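PDB 4JXN: octaprenyl-diphosphate synthase from Roseobacter denitrificans, which probably elongates farnesyl diphosphate with five isopentenyl diphosphate units to make octaprenyl diphosphate, the precursor of the quinone side chain, using magnesium. Local coordinates for residues R262-R267 against E276-H281. Numbering follows the deposited sequence.
Sequences RAFWVR and EGDLQH
R267 and D278 are joined by a salt bridge: NH2 of R267 donates to OD2 of D278 over 3.2 Å. At 144° the bond is bent; it uses the syn lone pair of OD2, and the acceptor is tilted out of the guanidinium plane. NH1 of R267 lies farther off, 3.6 Å from OD2 of D278, so the grip is single rather than two-pronged. Arginine suits the place because its long chain, bent at chi3, spans the gap. Aspartate suits the first turn of its helix, where OD2 of D278 also accepts a weak hydrogen bond from the backbone N of E275; this buried carboxylate oxygen so has two donors, while E275 offers NH2 of R267 a second, long and weak, ion pair. The contact joins successive helices, 259-270 and 278-288, at the periphery of the all-helical prenyl synthase fold. G277 is the N-cap of the second; its O accepts the backbone N of H281, and at its positive phi a CB would press on the carbonyl O of E276. One turn before R267, F264 has CG anti to the backbone N (chi1 178°), which carries its flat, nonpolar ring across. H281 meets it in a T-shaped stack, planes at 83°: the imidazole edge points CD2, a polarised C-H, at the centre of one phenyl face, 3.4 Å above the plane. At the phenyl edge, CZ of F264 comes 3.4 Å from the carbonyl O of D278, where aromatic hydrogens carry slight positive charge. L285 also covers F264, whose own carbonyl O is hydrogen-bonded to OG1 of T268.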
# COMPACT_ATOMS: atom_id res chain seq x y z
N ARG A 262 -1.90 -39.09 -8.18
CA ARG A 262 -2.17 -37.86 -8.90
C ARG A 262 -3.67 -37.55 -8.88
O ARG A 262 -4.08 -36.43 -8.56
CB ARG A 262 -1.62 -37.94 -10.33
CG ARG A 262 -1.51 -36.59 -11.05
CD ARG A 262 -0.19 -36.46 -11.82
NE ARG A 262 0.88 -35.92 -10.99
CZ ARG A 262 2.19 -36.02 -11.24
NH1 ARG A 262 3.07 -35.47 -10.40
NH2 ARG A 262 2.64 -36.67 -12.32
N ALA A 263 -4.49 -38.56 -9.17
CA ALA A 263 -5.95 -38.38 -9.19
C ALA A 263 -6.45 -37.86 -7.87
O ALA A 263 -7.31 -36.96 -7.83
CB ALA A 263 -6.64 -39.69 -9.55
N PHE A 264 -5.91 -38.41 -6.78
CA PHE A 264 -6.21 -37.89 -5.45
C PHE A 264 -5.75 -36.43 -5.29
O PHE A 264 -6.46 -35.62 -4.71
CB PHE A 264 -5.54 -38.76 -4.38
CG PHE A 264 -5.76 -38.26 -2.98
CD1 PHE A 264 -6.96 -38.52 -2.32
CD2 PHE A 264 -4.80 -37.51 -2.32
CE1 PHE A 264 -7.18 -38.06 -1.04
CE2 PHE A 264 -5.01 -37.04 -1.04
CZ PHE A 264 -6.21 -37.32 -0.40
N TRP A 265 -4.56 -36.09 -5.79
CA TRP A 265 -4.06 -34.71 -5.68
C TRP A 265 -4.84 -33.76 -6.58
O TRP A 265 -5.26 -32.69 -6.14
CB TRP A 265 -2.57 -34.62 -6.01
CG TRP A 265 -1.70 -35.32 -5.01
CD1 TRP A 265 -0.83 -36.33 -5.26
CD2 TRP A 265 -1.66 -35.08 -3.60
NE1 TRP A 265 -0.25 -36.75 -4.09
CE2 TRP A 265 -0.72 -35.98 -3.06
CE3 TRP A 265 -2.33 -34.20 -2.74
CZ2 TRP A 265 -0.44 -36.04 -1.69
CZ3 TRP A 265 -2.04 -34.25 -1.40
CH2 TRP A 265 -1.09 -35.17 -0.88
N VAL A 266 -5.04 -34.17 -7.83
CA VAL A 266 -5.86 -33.43 -8.80
C VAL A 266 -7.24 -33.06 -8.24
O VAL A 266 -7.78 -32.00 -8.54
CB VAL A 266 -6.06 -34.26 -10.09
CG1 VAL A 266 -7.08 -33.60 -11.01
CG2 VAL A 266 -4.72 -34.48 -10.81
N ARG A 267 -7.79 -33.95 -7.41
CA ARG A 267 -9.15 -33.84 -6.90
C ARG A 267 -9.31 -32.94 -5.67
O ARG A 267 -10.26 -32.16 -5.59
CB ARG A 267 -9.67 -35.25 -6.57
CG ARG A 267 -11.06 -35.30 -5.93
CD ARG A 267 -11.63 -36.72 -5.93
NE ARG A 267 -10.95 -37.63 -5.00
CZ ARG A 267 -11.07 -37.60 -3.67
NH1 ARG A 267 -10.40 -38.48 -2.93
NH2 ARG A 267 -11.84 -36.70 -3.06
N GLU A 276 -14.65 -37.06 4.19
CA GLU A 276 -14.13 -37.76 5.35
C GLU A 276 -13.04 -38.73 4.89
O GLU A 276 -13.20 -39.41 3.87
CB GLU A 276 -15.27 -38.53 6.03
CG GLU A 276 -14.86 -39.41 7.21
CD GLU A 276 -14.12 -38.65 8.29
OE1 GLU A 276 -13.32 -39.28 9.01
OE2 GLU A 276 -14.33 -37.43 8.43
N GLY A 277 -11.94 -38.76 5.64
CA GLY A 277 -10.83 -39.68 5.36
C GLY A 277 -9.70 -39.09 4.53
O GLY A 277 -8.60 -39.65 4.51
N ASP A 278 -9.95 -37.96 3.88
CA ASP A 278 -8.99 -37.37 2.92
C ASP A 278 -7.72 -36.78 3.54
O ASP A 278 -6.67 -36.80 2.92
CB ASP A 278 -9.68 -36.32 2.04
CG ASP A 278 -10.50 -36.94 0.93
OD1 ASP A 278 -10.92 -38.10 1.08
OD2 ASP A 278 -10.74 -36.26 -0.10
N LEU A 279 -7.83 -36.24 4.76
CA LEU A 279 -6.66 -35.72 5.47
C LEU A 279 -5.72 -36.85 5.90
O LEU A 279 -4.50 -36.71 5.84
CB LEU A 279 -7.10 -34.91 6.70
CG LEU A 279 -6.00 -34.37 7.61
CD1 LEU A 279 -5.23 -33.25 6.91
CD2 LEU A 279 -6.58 -33.88 8.93
N GLN A 280 -6.31 -37.96 6.34
CA GLN A 280 -5.54 -39.10 6.81
C GLN A 280 -4.78 -39.72 5.65
O GLN A 280 -3.65 -40.18 5.83
CB GLN A 280 -6.46 -40.16 7.43
CG GLN A 280 -7.15 -39.73 8.71
CD GLN A 280 -6.21 -39.68 9.89
OE1 GLN A 280 -6.01 -38.62 10.49
NE2 GLN A 280 -5.63 -40.82 10.23
N HIS A 281 -5.41 -39.72 4.48
CA HIS A 281 -4.81 -40.27 3.28
C HIS A 281 -3.65 -39.40 2.77
O HIS A 281 -2.58 -39.93 2.46
CB HIS A 281 -5.84 -40.47 2.18
CG HIS A 281 -5.32 -41.23 1.00
ND1 HIS A 281 -4.81 -42.51 1.11
CD2 HIS A 281 -5.19 -40.88 -0.30
CE1 HIS A 281 -4.39 -42.91 -0.08
NE2 HIS A 281 -4.60 -41.94 -0.95